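Long-range contact in 4-hydroxybutyrate coenzyme A transferase (Shewanella oneidensis, PDB 2OAS), which probably transfers coenzyme A between acyl-CoA thioesters and free carboxylates such as 4-hydroxybutyrate and acetate: residues 175-183 / 265-273. Sequence-based numbering, arbitrary orientation.
Sequences SASLPIHSF and ALGSQKLYD
The phenol ring of Y272 has L178 CD1 over one face and the backbone O of S268 over the opposite one, 3.5 Å above the plane and toward the rim. P179 O and Q269 OE1 lie at its edge, near the ring plane. L178 CB also packs against Y272 CE2 at 3.8 Å, aliphatic carbon on aromatic carbon, while the hydroxyl projects beyond. Tyrosine suits this place because that hydroxyl serves twice: OH donates to P179 O over 2.7 Å, with the donor tilted 32° from the carbonyl plane, and accepts an almost straight bond from G267 N at 3.1 Å. It thereby ties the loop to the turn before Y272's own helix. With CG anti to the carbonyl carbon (chi1 -56°), the ring reaches back to that turn. L266 CD2 lies 3.6 Å from the imidazole centroid of H181, a leucine methyl offering C-H to a flat pi face; H181 is poorly ordered, so this CH-pi contact is tentative. The H181 side chain is about 8 Å from bound coenzyme A. Lacking a side chain, G267 accommodates L271 CD2 close to its CA. S268 N-caps helix 269-275 through a weak bond from K270 N, its OG also bonding D237. The helix packs through L271 against helix 237-244, and across the contact lies the loop between strand 170-173, of the eight-stranded parallel sheet, and helix 188-200.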
# COMPACT_ATOMS: atom_id res chain seq x y z
N SER A 175 13.06 22.97 33.19
CA SER A 175 14.03 22.18 32.44
C SER A 175 13.88 20.73 32.87
O SER A 175 13.88 20.42 34.06
CB SER A 175 15.46 22.63 32.73
OG SER A 175 15.74 23.90 32.16
N ALA A 176 13.73 19.85 31.89
CA ALA A 176 13.59 18.43 32.18
C ALA A 176 14.47 17.67 31.21
O ALA A 176 14.91 18.21 30.20
CB ALA A 176 12.15 18.01 32.02
N SER A 177 14.70 16.40 31.52
CA SER A 177 15.54 15.56 30.67
C SER A 177 14.74 14.97 29.52
O SER A 177 13.57 14.63 29.67
CB SER A 177 16.12 14.41 31.50
OG SER A 177 15.09 13.59 32.02
N LEU A 178 15.39 14.85 28.37
CA LEU A 178 14.75 14.25 27.20
C LEU A 178 15.20 12.81 27.17
O LEU A 178 16.37 12.52 27.43
CB LEU A 178 15.19 14.94 25.91
CG LEU A 178 14.69 16.36 25.67
CD1 LEU A 178 15.30 16.89 24.39
CD2 LEU A 178 13.17 16.37 25.60
N PRO A 179 14.29 11.89 26.86
CA PRO A 179 14.66 10.47 26.82
C PRO A 179 15.77 10.21 25.80
O PRO A 179 15.57 10.36 24.60
CB PRO A 179 13.34 9.79 26.45
CG PRO A 179 12.62 10.85 25.67
CD PRO A 179 12.89 12.08 26.47
N ILE A 180 16.94 9.83 26.28
CA ILE A 180 18.07 9.57 25.40
C ILE A 180 17.86 8.30 24.59
O ILE A 180 18.39 8.15 23.49
CB ILE A 180 19.39 9.44 26.18
CG1 ILE A 180 19.25 8.33 27.22
CG2 ILE A 180 19.74 10.76 26.85
CD1 ILE A 180 20.53 8.03 27.96
N HIS A 181 17.08 7.37 25.13
CA HIS A 181 16.81 6.12 24.43
C HIS A 181 18.10 5.49 23.89
O HIS A 181 18.58 5.84 22.81
CB HIS A 181 15.86 6.37 23.25
CG HIS A 181 15.52 5.13 22.48
ND1 HIS A 181 14.57 4.23 22.90
CD2 HIS A 181 16.04 4.63 21.33
CE1 HIS A 181 14.51 3.23 22.04
NE2 HIS A 181 15.39 3.45 21.08
N SER A 182 18.66 4.57 24.67
CA SER A 182 19.88 3.87 24.28
C SER A 182 19.67 2.37 24.53
O SER A 182 20.62 1.65 24.86
CB SER A 182 21.09 4.37 25.07
OG SER A 182 22.30 3.87 24.53
N PHE A 183 18.42 1.93 24.38
CA PHE A 183 18.04 0.53 24.59
C PHE A 183 18.70 -0.44 23.59
O PHE A 183 18.76 -1.65 23.83
CB PHE A 183 16.51 0.38 24.51
CG PHE A 183 15.76 1.24 25.51
CD1 PHE A 183 15.55 2.59 25.27
CD2 PHE A 183 15.27 0.69 26.69
CE1 PHE A 183 14.87 3.39 26.19
CE2 PHE A 183 14.59 1.48 27.62
CZ PHE A 183 14.39 2.83 27.37
N ALA A 265 13.45 12.85 15.78
CA ALA A 265 14.76 12.33 16.15
C ALA A 265 14.74 11.70 17.55
O ALA A 265 13.91 12.06 18.39
CB ALA A 265 15.79 13.45 16.10
N LEU A 266 15.67 10.80 17.80
CA LEU A 266 15.75 10.12 19.09
C LEU A 266 17.16 9.57 19.28
O LEU A 266 17.67 8.84 18.44
CB LEU A 266 14.75 8.95 19.11
CG LEU A 266 14.40 8.46 20.50
CD1 LEU A 266 13.42 9.47 21.09
CD2 LEU A 266 13.78 7.08 20.47
N GLY A 267 17.80 9.93 20.40
CA GLY A 267 19.16 9.46 20.65
C GLY A 267 19.82 10.16 21.81
O GLY A 267 19.14 10.67 22.70
N SER A 268 21.15 10.21 21.82
CA SER A 268 21.86 10.85 22.93
C SER A 268 21.81 12.38 22.90
O SER A 268 21.29 12.98 21.97
CB SER A 268 23.31 10.40 22.94
OG SER A 268 24.01 10.97 21.86
N GLN A 269 22.37 13.00 23.94
CA GLN A 269 22.37 14.46 24.03
C GLN A 269 23.20 15.09 22.92
O GLN A 269 22.97 16.23 22.54
CB GLN A 269 22.90 14.91 25.39
CG GLN A 269 22.86 16.43 25.61
CD GLN A 269 21.48 17.03 25.40
OE1 GLN A 269 20.48 16.54 25.92
NE2 GLN A 269 21.42 18.11 24.62
N LYS A 270 24.17 14.34 22.39
CA LYS A 270 25.02 14.83 21.31
C LYS A 270 24.15 15.05 20.07
O LYS A 270 24.33 16.00 19.32
CB LYS A 270 26.10 13.80 20.97
CG LYS A 270 27.53 14.26 21.23
CD LYS A 270 28.42 14.00 19.99
CE LYS A 270 28.47 12.51 19.62
NZ LYS A 270 29.07 12.28 18.26
N LEU A 271 23.20 14.15 19.86
CA LEU A 271 22.32 14.25 18.71
C LEU A 271 21.43 15.48 18.87
O LEU A 271 21.33 16.30 17.95
CB LEU A 271 21.43 13.01 18.59
CG LEU A 271 20.57 12.90 17.32
CD1 LEU A 271 21.48 12.78 16.11
CD2 LEU A 271 19.66 11.67 17.40
N TYR A 272 20.80 15.61 20.03
CA TYR A 272 19.91 16.74 20.26
C TYR A 272 20.68 18.04 20.16
O TYR A 272 20.12 19.12 19.91
CB TYR A 272 19.25 16.62 21.64
CG TYR A 272 18.49 15.33 21.86
CD1 TYR A 272 17.83 14.70 20.80
CD2 TYR A 272 18.42 14.75 23.12
CE1 TYR A 272 17.12 13.52 21.01
CE2 TYR A 272 17.70 13.57 23.34
CZ TYR A 272 17.06 12.96 22.28
OH TYR A 272 16.36 11.78 22.45
N ASP A 273 21.98 17.94 20.35
CA ASP A 273 22.84 19.09 20.32
C ASP A 273 23.15 19.46 18.89
O ASP A 273 23.33 20.63 18.55
CB ASP A 273 24.13 18.74 21.02
CG ASP A 273 24.69 19.88 21.74
OD1 ASP A 273 24.92 20.93 21.09
OD2 ASP A 273 24.89 19.73 22.96